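Local coordinates for glucan-binding protein C, GbpC (Streptococcus mutans UA159, PDB 5UQZ) that probably binds glucan and appears to mediate both sucrose-independent and sucrose-dependent adherence of this oral streptococcus, this calcium-carrying piece being its beta-supersandwich region, at residues A[81-84]-A[85-89]; A[103-107]-A[108-112]; A[291-295]-A[296-300]. All blocks are in the same frame, centred on the assembly; numbering follows the deposited sequence.

Interaction 1 (A[81-84]-A[85-89])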
ATOM      1  N   GLN A  81      -6.592 -17.499  18.314  1.00 12.58           N
ATOM      2  CA  GLN A  81      -6.577 -18.490  17.226  1.00 10.11           C
ATOM      3  C   GLN A  81      -5.387 -18.226  16.315  1.00 10.29           C
ATOM      4  O   GLN A  81      -5.510 -17.520  15.303  1.00 12.59           O
ATOM      5  CB  GLN A  81      -7.866 -18.402  16.415  1.00 17.85           C
ATOM      6  CG  GLN A  81      -9.039 -18.792  17.220  1.00 23.84           C
ATOM      7  CD  GLN A  81      -9.126 -20.247  17.199  1.00 25.44           C
ATOM      8  OE1 GLN A  81      -8.459 -20.926  17.992  1.00 32.60           O
ATOM      9  NE2 GLN A  81      -9.952 -20.777  16.266  1.00 25.59           N
ATOM     10  N   TYR A  82      -4.247 -18.794  16.641  1.00  8.07           N
ATOM     11  CA  TYR A  82      -3.091 -18.735  15.750  1.00  7.33           C
ATOM     12  C   TYR A  82      -3.203 -19.796  14.661  1.00  7.68           C
ATOM     13  O   TYR A  82      -3.713 -20.894  14.886  1.00  9.02           O
ATOM     14  CB  TYR A  82      -1.808 -18.980  16.532  1.00  7.72           C
ATOM     15  CG  TYR A  82      -1.527 -17.917  17.573  1.00  7.72           C
ATOM     16  CD1 TYR A  82      -0.785 -16.790  17.266  1.00  8.40           C
ATOM     17  CD2 TYR A  82      -1.995 -18.052  18.899  1.00  9.25           C
ATOM     18  CE1 TYR A  82      -0.521 -15.832  18.222  1.00 11.75           C
ATOM     19  CE2 TYR A  82      -1.713 -17.116  19.871  1.00 12.18           C
ATOM     20  CZ  TYR A  82      -0.958 -16.012  19.517  1.00 13.70           C
ATOM     21  OH  TYR A  82      -0.672 -15.066  20.469  1.00 20.40           O
ATOM     22  N   LEU A  83      -2.720 -19.467  13.449  1.00  7.55           N
ATOM     23  CA  LEU A  83      -2.704 -20.454  12.383  1.00  7.42           C
ATOM     24  C   LEU A  83      -1.582 -21.440  12.654  1.00  7.99           C
ATOM     25  O   LEU A  83      -0.442 -21.043  12.879  1.00  8.91           O
ATOM     26  CB  LEU A  83      -2.482 -19.718  11.052  1.00  8.89           C
ATOM     27  CG  LEU A  83      -2.537 -20.587   9.809  1.00  9.10           C
ATOM     28  CD1 LEU A  83      -3.952 -21.085   9.554  1.00 10.37           C
ATOM     29  CD2 LEU A  83      -2.010 -19.776   8.583  1.00 11.21           C
ATOM     30  N   THR A  84      -1.882 -22.729  12.603  1.00  8.80           N
ATOM     31  CA  THR A  84      -0.817 -23.708  12.825  1.00  9.96           C
ATOM     32  C   THR A  84       0.218 -23.608  11.707  1.00 10.63           C
ATOM     33  O   THR A  84      -0.072 -23.199  10.579  1.00 11.42           O
ATOM     34  CB  THR A  84      -1.360 -25.143  12.899  1.00 11.61           C
ATOM     35  OG1 THR A  84      -1.854 -25.493  11.589  1.00 10.79           O
ATOM     36  CG2 THR A  84      -2.411 -25.294  14.000  1.00 11.74           C
ATOM     37  N   LYS A  85       1.454 -23.974  12.016  1.00 12.89           N
ATOM     38  CA  LYS A  85       2.456 -23.956  10.966  1.00 15.72           C
ATOM     39  C   LYS A  85       2.137 -24.942   9.862  1.00 14.45           C
ATOM     40  O   LYS A  85       2.427 -24.666   8.699  1.00 15.00           O
ATOM     41  CB  LYS A  85       3.873 -24.146  11.518  1.00 20.35           C
ATOM     42  CG  LYS A  85       4.370 -22.873  12.216  1.00 21.20           C
ATOM     43  CD  LYS A  85       5.836 -22.876  12.465  1.00 21.93           C
ATOM     44  CE  LYS A  85       6.302 -21.528  13.036  1.00 19.66           C
ATOM     45  NZ  LYS A  85       7.780 -21.525  13.260  1.00 22.55           N
ATOM     46  N   GLU A  86       1.552 -26.102  10.196  1.00 14.13           N
ATOM     47  CA  GLU A  86       1.129 -27.024   9.144  1.00 13.82           C
ATOM     48  C   GLU A  86       0.124 -26.393   8.198  1.00 12.61           C
ATOM     49  O   GLU A  86       0.219 -26.557   6.985  1.00 13.94           O
ATOM     50  CB  GLU A  86       0.559 -28.291   9.755  1.00 16.83           C
ATOM     51  CG  GLU A  86       0.111 -29.278   8.686  1.00 22.04           C
ATOM     52  CD  GLU A  86      -0.194 -30.608   9.284  1.00 31.22           C
ATOM     53  OE1 GLU A  86      -0.286 -30.703  10.520  1.00 35.05           O
ATOM     54  OE2 GLU A  86      -0.352 -31.558   8.503  1.00 35.91           O
ATOM     55  N   ALA A  87      -0.847 -25.652   8.738  1.00 12.32           N
ATOM     56  CA  ALA A  87      -1.815 -24.997   7.855  1.00 12.15           C
ATOM     57  C   ALA A  87      -1.184 -23.863   7.059  1.00 13.01           C
ATOM     58  O   ALA A  87      -1.503 -23.687   5.872  1.00 15.20           O
ATOM     59  CB  ALA A  87      -3.014 -24.516   8.672  1.00 12.78           C
ATOM     60  N   ARG A  88      -0.283 -23.082   7.670  1.00 13.56           N
ATOM     61  CA  ARG A  88       0.449 -22.073   6.919  1.00 15.31           C
ATOM     62  C   ARG A  88       1.191 -22.708   5.742  1.00 17.75           C
ATOM     63  O   ARG A  88       1.126 -22.216   4.612  1.00 19.85           O
ATOM     64  CB  ARG A  88       1.416 -21.346   7.844  1.00 16.74           C
ATOM     65  CG  ARG A  88       2.130 -20.145   7.146  1.00 21.33           C
ATOM     66  CD  ARG A  88       3.391 -19.702   7.871  1.00 26.38           C
ATOM     67  NE  ARG A  88       4.336 -20.804   8.029  1.00 33.80           N
ATOM     68  CZ  ARG A  88       5.462 -20.756   8.747  1.00 35.65           C
ATOM     69  NH1 ARG A  88       5.836 -19.646   9.362  1.00 37.01           N
ATOM     70  NH2 ARG A  88       6.221 -21.836   8.843  1.00 40.00           N
ATOM     71  N   GLN A  89       1.889 -23.817   5.997  1.00 17.10           N
ATOM     72  CA  GLN A  89       2.618 -24.519   4.936  1.00 19.90           C
ATOM     73  C   GLN A  89       1.667 -24.964   3.836  1.00 18.65           C
ATOM     74  O   GLN A  89       1.964 -24.832   2.635  1.00 21.82           O
ATOM     75  CB  GLN A  89       3.323 -25.764   5.513  1.00 20.59           C
ATOM     76  CG  GLN A  89       4.514 -25.559   6.433  1.00 24.09           C
ATOM     77  CD  GLN A  89       4.823 -26.804   7.297  1.00 29.40           C
ATOM     78  OE1 GLN A  89       4.433 -27.934   6.957  1.00 25.91           O
ATOM     79  NE2 GLN A  89       5.475 -26.583   8.444  1.00 30.38           N
TER
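L83 is the first residue of 81-84 to meet the helix that follows, and it does so with both branches of its isobutyl group. With CG anti to the backbone N (chi1 -176°), the side chain reaches forward to the first turn of helix 85-91. CD1 lies 3.7 Å from CB of A87, while CD2 runs up against the backbone of R88, 3.8 Å from its CA and near its CB as well. F110 of strand 110-111 and W123 of strand 122-127 pack on the same leucine, whose carbonyl O is taken up by the hydroxyl of Y116.

T84 comes next and is the N-cap of the helix. Its OG1 sits between the backbone N and the carbonyl carbon (chi1 67°) and accepts the amide of A87, with N to OG1 at 3.0 Å and an N-H...O angle of 156°. This is a classic threonine cap, satisfying an N-H that the first turn of a helix cannot satisfy from within. The same OG1 lies 3.3 Å from CB of A87, and it has a second, weak hydrogen bond to the backbone O of D109. T84 also gives its carbonyl to the helix: R88 N donates to T84 O at 2.9 Å, an i+4 bond of the first turn. CB of K85 touches the carbonyl carbon of T84 at 3.7 Å. The lysine extends away to a salt bridge between NZ and E120, while its CG lies over the rim of one face of the R88 guanidinium, whose NH1 makes a long, weak ion pair with E120.

Interaction 2 (A[103-107]-A[108-112]); sequences DNYTA and SDFTQ
The F110 ring has the carbonyl oxygens of T106 and A107 at its edge, near the ring plane, with T106 O 3.3 Å from CD2. Y105 CB approaches the same ring obliquely, 3.9 Å from CE2, and the two aromatic side chains cross at about a right angle. The Y105 ring is met obliquely by CZ of F110 and by OD2 of D109, whose carboxylate plane stands 86° to the ring. Beyond this contact H91 stacks on Y105, and K125 makes a cation-pi contact with F110.

D109 ties the turn together. Its CG lies anti to the carbonyl carbon (chi1 -69°), which carries the carboxylate back to the preceding backbone. OD2 accepts T106 N at 2.9 Å from above the carboxylate plane, 41° out of it, in a fairly straight bond. Two waters also donate to OD2, one bridging to N104 O and the other also hydrogen-bonded to T106 OG1, so three hydrogen bonds grip this oxygen and probably stabilise its negative charge. In return, D109 N donates to T106 O over 2.9 Å. F110 N bonds to A107 O at 3.0 Å, and these successive i to i+3 bonds form a short 3-10 turn. OG1 of T106 and OG of S108 meet at 3.0 Å, and either could be the donor.

The turn leads from the loop after helix 96-99 into strand 110-111. Y105 and F110 both lean on L83 of strand 82-83 and L169 of strand 167-172, and Y105 OH bonds to the backbone O of Q99. D109 touches A87, bringing the turn against helix 85-91.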
ATOM      1  N   ASP A 103     -12.981 -19.556   3.749  1.00 13.10           N
ATOM      2  CA  ASP A 103     -13.748 -20.792   3.573  1.00 14.37           C
ATOM      3  C   ASP A 103     -12.837 -22.019   3.512  1.00 17.85           C
ATOM      4  O   ASP A 103     -13.314 -23.151   3.688  1.00 20.09           O
ATOM      5  CB  ASP A 103     -14.471 -20.774   2.224  1.00 19.36           C
ATOM      6  CG  ASP A 103     -15.631 -19.795   2.162  1.00 18.93           C
ATOM      7  OD1 ASP A 103     -16.037 -19.232   3.184  1.00 18.61           O
ATOM      8  OD2 ASP A 103     -16.172 -19.631   1.051  1.00 20.77           O
ATOM      9  N   ASN A 104     -11.556 -21.824   3.192  1.00 16.21           N
ATOM     10  CA  ASN A 104     -10.634 -22.932   2.957  1.00 18.59           C
ATOM     11  C   ASN A 104      -9.857 -23.335   4.206  1.00 16.68           C
ATOM     12  O   ASN A 104      -8.906 -24.117   4.119  1.00 19.31           O
ATOM     13  CB  ASN A 104      -9.636 -22.538   1.865  1.00 25.22           C
ATOM     14  CG  ASN A 104     -10.268 -22.463   0.491  1.00 31.22           C
ATOM     15  OD1 ASN A 104     -11.325 -23.031   0.255  1.00 35.09           O
ATOM     16  ND2 ASN A 104      -9.599 -21.784  -0.430  1.00 37.52           N
ATOM     17  N   TYR A 105     -10.216 -22.796   5.352  1.00 14.51           N
ATOM     18  CA  TYR A 105      -9.610 -23.125   6.630  1.00 14.42           C
ATOM     19  C   TYR A 105     -10.705 -23.644   7.541  1.00 15.49           C
ATOM     20  O   TYR A 105     -11.879 -23.276   7.392  1.00 18.21           O
ATOM     21  CB  TYR A 105      -8.949 -21.891   7.263  1.00 13.10           C
ATOM     22  CG  TYR A 105      -7.796 -21.314   6.473  1.00 12.55           C
ATOM     23  CD1 TYR A 105      -8.012 -20.499   5.357  1.00 12.92           C
ATOM     24  CD2 TYR A 105      -6.511 -21.517   6.872  1.00 12.85           C
ATOM     25  CE1 TYR A 105      -6.954 -19.932   4.647  1.00 12.68           C
ATOM     26  CE2 TYR A 105      -5.443 -21.009   6.174  1.00 12.25           C
ATOM     27  CZ  TYR A 105      -5.671 -20.186   5.066  1.00 11.52           C
ATOM     28  OH  TYR A 105      -4.582 -19.641   4.417  1.00 12.33           O
ATOM     29  N   THR A 106     -10.332 -24.543   8.436  1.00 14.53           N
ATOM     30  CA  THR A 106     -11.271 -25.096   9.412  1.00 14.26           C
ATOM     31  C   THR A 106     -10.656 -24.970  10.799  1.00 13.97           C
ATOM     32  O   THR A 106      -9.497 -24.567  10.962  1.00 13.59           O
ATOM     33  CB  THR A 106     -11.627 -26.570   9.157  1.00 18.80           C
ATOM     34  OG1 THR A 106     -10.450 -27.353   9.284  1.00 21.03           O
ATOM     35  CG2 THR A 106     -12.213 -26.765   7.751  1.00 22.77           C
ATOM     36  N   ALA A 107     -11.436 -25.341  11.815  1.00 15.74           N
ATOM     37  CA  ALA A 107     -10.987 -25.152  13.196  1.00 15.59           C
ATOM     38  C   ALA A 107      -9.651 -25.838  13.468  1.00 14.40           C
ATOM     39  O   ALA A 107      -8.804 -25.302  14.206  1.00 13.60           O
ATOM     40  CB  ALA A 107     -12.049 -25.707  14.153  1.00 18.92           C
ATOM     41  N   SER A 108      -9.433 -27.012  12.886  1.00 12.71           N
ATOM     42  CA  SER A 108      -8.208 -27.772  13.087  1.00 11.61           C
ATOM     43  C   SER A 108      -6.969 -27.080  12.528  1.00 11.42           C
ATOM     44  O   SER A 108      -5.856 -27.510  12.824  1.00 12.12           O
ATOM     45  CB  SER A 108      -8.363 -29.155  12.425  1.00 14.27           C
ATOM     46  OG  SER A 108      -8.685 -29.012  11.052  1.00 16.18           O
ATOM     47  N   ASP A 109      -7.135 -26.009  11.758  1.00 10.80           N
ATOM     48  CA  ASP A 109      -6.019 -25.207  11.273  1.00 10.33           C
ATOM     49  C   ASP A 109      -5.541 -24.164  12.267  1.00  9.44           C
ATOM     50  O   ASP A 109      -4.591 -23.439  11.963  1.00 10.00           O
ATOM     51  CB  ASP A 109      -6.430 -24.474   9.991  1.00 10.88           C
ATOM     52  CG  ASP A 109      -6.630 -25.431   8.836  1.00 12.91           C
ATOM     53  OD1 ASP A 109      -5.933 -26.457   8.784  1.00 13.20           O
ATOM     54  OD2 ASP A 109      -7.484 -25.149   7.966  1.00 15.55           O
ATOM     55  N   PHE A 110      -6.177 -24.059  13.431  1.00  9.38           N
ATOM     56  CA  PHE A 110      -5.856 -23.000  14.384  1.00  9.42           C
ATOM     57  C   PHE A 110      -5.579 -23.602  15.768  1.00  9.93           C
ATOM     58  O   PHE A 110      -6.075 -24.677  16.128  1.00 12.77           O
ATOM     59  CB  PHE A 110      -7.023 -22.024  14.492  1.00 11.30           C
ATOM     60  CG  PHE A 110      -7.277 -21.331  13.185  1.00 10.07           C
ATOM     61  CD1 PHE A 110      -6.490 -20.234  12.783  1.00  9.84           C
ATOM     62  CD2 PHE A 110      -8.227 -21.832  12.293  1.00 12.51           C
ATOM     63  CE1 PHE A 110      -6.651 -19.650  11.545  1.00 11.37           C
ATOM     64  CE2 PHE A 110      -8.407 -21.249  11.065  1.00 12.08           C
ATOM     65  CZ  PHE A 110      -7.632 -20.154  10.679  1.00 12.18           C
ATOM     66  N   THR A 111      -4.810 -22.871  16.555  1.00  9.49           N
ATOM     67  CA  THR A 111      -4.489 -23.279  17.913  1.00  8.77           C
ATOM     68  C   THR A 111      -4.419 -22.060  18.816  1.00  8.17           C
ATOM     69  O   THR A 111      -4.010 -20.976  18.390  1.00  8.68           O
ATOM     70  CB  THR A 111      -3.149 -24.049  17.950  1.00  9.94           C
ATOM     71  OG1 THR A 111      -2.853 -24.374  19.312  1.00 10.82           O
ATOM     72  CG2 THR A 111      -1.991 -23.265  17.371  1.00 11.03           C
ATOM     73  N   GLN A 112      -4.782 -22.242  20.080  1.00  7.84           N
ATOM     74  CA  GLN A 112      -4.714 -21.179  21.069  1.00  8.23           C
ATOM     75  C   GLN A 112      -3.298 -20.878  21.507  1.00  8.34           C
ATOM     76  O   GLN A 112      -3.066 -19.796  22.056  1.00  9.16           O
ATOM     77  CB  GLN A 112      -5.617 -21.517  22.259  1.00  9.41           C
ATOM     78  CG  GLN A 112      -7.104 -21.610  21.828  1.00 11.05           C
ATOM     79  CD  GLN A 112      -8.021 -21.983  22.960  1.00 13.86           C
ATOM     80  OE1 GLN A 112      -7.754 -21.624  24.106  1.00 27.30           O
ATOM     81  NE2 GLN A 112      -9.155 -22.608  22.669  1.00 11.78           N
TER
HETATM   82  O   HOH W   1      -6.918 -25.623   5.456  1.00 27.64           O
HETATM   83  O   HOH W   2      -8.863 -27.673   7.292  1.00 34.07           O

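Interaction 3 (A[291-295]-A[296-300]); sequences GTPRA and ATAYY
The carbonyl O of A295 accepts the amide of A298 at 3.1 Å from N to O, with an N-H...O angle of 157°. The donor stands well above the carbonyl plane, 62° out of it. CB of A298 lies 3.4 Å from that same oxygen and also meets CB of P293, at 3.9 Å. This i to i+3 bond closes a type I beta turn over A296 and T297, and it leads directly into the 3-10 segment at 298-300, in the long loop between strands 260-263 and 303-306. There Y300 N bonds to T297 O, continuing the same tight winding. Alongside the turn, CB of A295 touches OG1 of T297 at 3.6 Å; the hydroxyl is placed between its own backbone N and carbonyl carbon (chi1 50°), which turns it back toward that methyl. T297 also packs on F276, W284 and, from the long helix 3-51, Q38, while R294 pairs through its backbone with A286. The side chain of A298 is about 7 Å from that of S224, a calcium ligand, and about 11 Å from the bound calcium ion itself.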
ATOM      1  N   GLY A 291       7.859  -4.363   1.368  1.00 44.23           N
ATOM      2  CA  GLY A 291       6.827  -3.347   1.379  1.00 41.24           C
ATOM      3  C   GLY A 291       7.245  -2.023   0.774  1.00 39.14           C
ATOM      4  O   GLY A 291       6.412  -1.110   0.662  1.00 35.43           O
ATOM      5  N   THR A 292       8.512  -1.877   0.401  1.00 43.29           N
ATOM      6  CA  THR A 292       8.956  -0.632  -0.198  1.00 42.83           C
ATOM      7  C   THR A 292       8.293  -0.475  -1.568  1.00 40.87           C
ATOM      8  O   THR A 292       8.183  -1.453  -2.317  1.00 39.97           O
ATOM      9  CB  THR A 292      10.480  -0.650  -0.355  1.00 43.72           C
ATOM     10  OG1 THR A 292      10.876  -1.822  -1.080  1.00 46.11           O
ATOM     11  CG2 THR A 292      11.170  -0.661   1.002  1.00 42.16           C
ATOM     12  N   PRO A 293       7.805   0.719  -1.908  1.00 40.54           N
ATOM     13  CA  PRO A 293       7.274   0.923  -3.260  1.00 32.84           C
ATOM     14  C   PRO A 293       8.381   0.800  -4.290  1.00 30.94           C
ATOM     15  O   PRO A 293       9.511   1.266  -4.097  1.00 29.76           O
ATOM     16  CB  PRO A 293       6.712   2.350  -3.219  1.00 34.75           C
ATOM     17  CG  PRO A 293       6.531   2.657  -1.750  1.00 40.76           C
ATOM     18  CD  PRO A 293       7.621   1.909  -1.056  1.00 40.06           C
ATOM     19  N   ARG A 294       8.057   0.134  -5.384  1.00 24.74           N
ATOM     20  CA  ARG A 294       8.961   0.077  -6.511  1.00 25.15           C
ATOM     21  C   ARG A 294       8.836   1.291  -7.424  1.00 25.00           C
ATOM     22  O   ARG A 294       9.796   1.585  -8.141  1.00 31.05           O
ATOM     23  CB  ARG A 294       8.695  -1.195  -7.322  1.00 28.46           C
ATOM     24  CG  ARG A 294       9.214  -2.459  -6.658  1.00 32.41           C
ATOM     25  CD  ARG A 294       8.561  -3.658  -7.288  1.00 39.06           C
ATOM     26  NE  ARG A 294       9.307  -4.095  -8.458  1.00 46.92           N
ATOM     27  CZ  ARG A 294       8.928  -5.101  -9.235  1.00 52.80           C
ATOM     28  NH1 ARG A 294       7.802  -5.754  -8.959  1.00 53.81           N
ATOM     29  NH2 ARG A 294       9.660  -5.447 -10.289  1.00 54.22           N
ATOM     30  N   ALA A 295       7.699   2.006  -7.408  1.00 20.58           N
ATOM     31  CA  ALA A 295       7.336   2.959  -8.463  1.00 17.66           C
ATOM     32  C   ALA A 295       7.489   4.411  -8.017  1.00 15.19           C
ATOM     33  O   ALA A 295       6.992   4.800  -6.962  1.00 15.69           O
ATOM     34  CB  ALA A 295       5.876   2.741  -8.898  1.00 18.54           C
ATOM     35  N   ALA A 296       8.088   5.251  -8.877  1.00 14.54           N
ATOM     36  CA  ALA A 296       8.090   6.690  -8.629  1.00 14.32           C
ATOM     37  C   ALA A 296       6.680   7.276  -8.653  1.00 12.15           C
ATOM     38  O   ALA A 296       6.459   8.361  -8.094  1.00 14.37           O
ATOM     39  CB  ALA A 296       8.880   7.401  -9.719  1.00 16.49           C
ATOM     40  N   THR A 297       5.701   6.580  -9.227  1.00 11.37           N
ATOM     41  CA  THR A 297       4.324   7.046  -9.270  1.00 11.92           C
ATOM     42  C   THR A 297       3.488   6.549  -8.075  1.00 10.34           C
ATOM     43  O   THR A 297       2.274   6.752  -8.095  1.00 10.72           O
ATOM     44  CB  THR A 297       3.675   6.608 -10.586  1.00 13.20           C
ATOM     45  OG1 THR A 297       3.947   5.207 -10.718  1.00 13.79           O
ATOM     46  CG2 THR A 297       4.246   7.397 -11.791  1.00 15.25           C
ATOM     47  N   ALA A 298       4.111   5.975  -7.036  1.00 10.21           N
ATOM     48  CA  ALA A 298       3.345   5.511  -5.877  1.00 10.05           C
ATOM     49  C   ALA A 298       2.485   6.627  -5.269  1.00 10.20           C
ATOM     50  O   ALA A 298       1.410   6.350  -4.719  1.00  9.99           O
ATOM     51  CB  ALA A 298       4.282   4.916  -4.844  1.00 12.65           C
ATOM     52  N   TYR A 299       2.922   7.886  -5.365  1.00  9.42           N
ATOM     53  CA  TYR A 299       2.166   9.001  -4.804  1.00  9.18           C
ATOM     54  C   TYR A 299       0.742   9.028  -5.324  1.00  8.38           C
ATOM     55  O   TYR A 299      -0.162   9.528  -4.648  1.00  9.10           O
ATOM     56  CB  TYR A 299       2.863  10.356  -5.111  1.00  9.96           C
ATOM     57  CG  TYR A 299       2.634  10.815  -6.532  1.00 10.25           C
ATOM     58  CD1 TYR A 299       3.451  10.391  -7.586  1.00 10.58           C
ATOM     59  CD2 TYR A 299       1.539  11.619  -6.841  1.00  9.45           C
ATOM     60  CE1 TYR A 299       3.215  10.768  -8.903  1.00 11.88           C
ATOM     61  CE2 TYR A 299       1.280  11.995  -8.149  1.00 10.77           C
ATOM     62  CZ  TYR A 299       2.126  11.558  -9.181  1.00 10.93           C
ATOM     63  OH  TYR A 299       1.913  11.892 -10.476  1.00 12.63           O
ATOM     64  N   TYR A 300       0.525   8.487  -6.530  1.00  8.93           N
ATOM     65  CA  TYR A 300      -0.780   8.630  -7.143  1.00  9.16           C
ATOM     66  C   TYR A 300      -1.865   7.932  -6.338  1.00  8.66           C
ATOM     67  O   TYR A 300      -3.036   8.324  -6.428  1.00  8.78           O
ATOM     68  CB  TYR A 300      -0.726   8.077  -8.561  1.00 10.33           C
ATOM     69  CG  TYR A 300      -2.027   8.074  -9.287  1.00  9.58           C
ATOM     70  CD1 TYR A 300      -2.674   9.275  -9.653  1.00  9.92           C
ATOM     71  CD2 TYR A 300      -2.616   6.871  -9.666  1.00 11.05           C
ATOM     72  CE1 TYR A 300      -3.896   9.251 -10.309  1.00 11.38           C
ATOM     73  CE2 TYR A 300      -3.814   6.848 -10.360  1.00 10.82           C
ATOM     74  CZ  TYR A 300      -4.446   8.031 -10.680  1.00 10.56           C
ATOM     75  OH  TYR A 300      -5.658   7.998 -11.361  1.00 13.70           O
TER

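In the fold
From the N terminus the three contacts follow in series, none nested within or crossing another. Interaction 1 turns the chain from strand 82-83 into helix 85-91; interaction 2 closes the bend between the loop after helix 96-99 and strand 110-111. Their centres are 8 Å apart, and strands 82-83 and 110-111 pair in a small two-stranded antiparallel sheet: Y82 N to T111 O (2.8 Å) and T84 N to D109 O (2.9 Å) are probable hydrogen bonds. Interaction 3 comes much later, in the loop from strand 260-263 to 303-306, with its centre 32 Å from that of interaction 1; it brings that loop against helix 3-51.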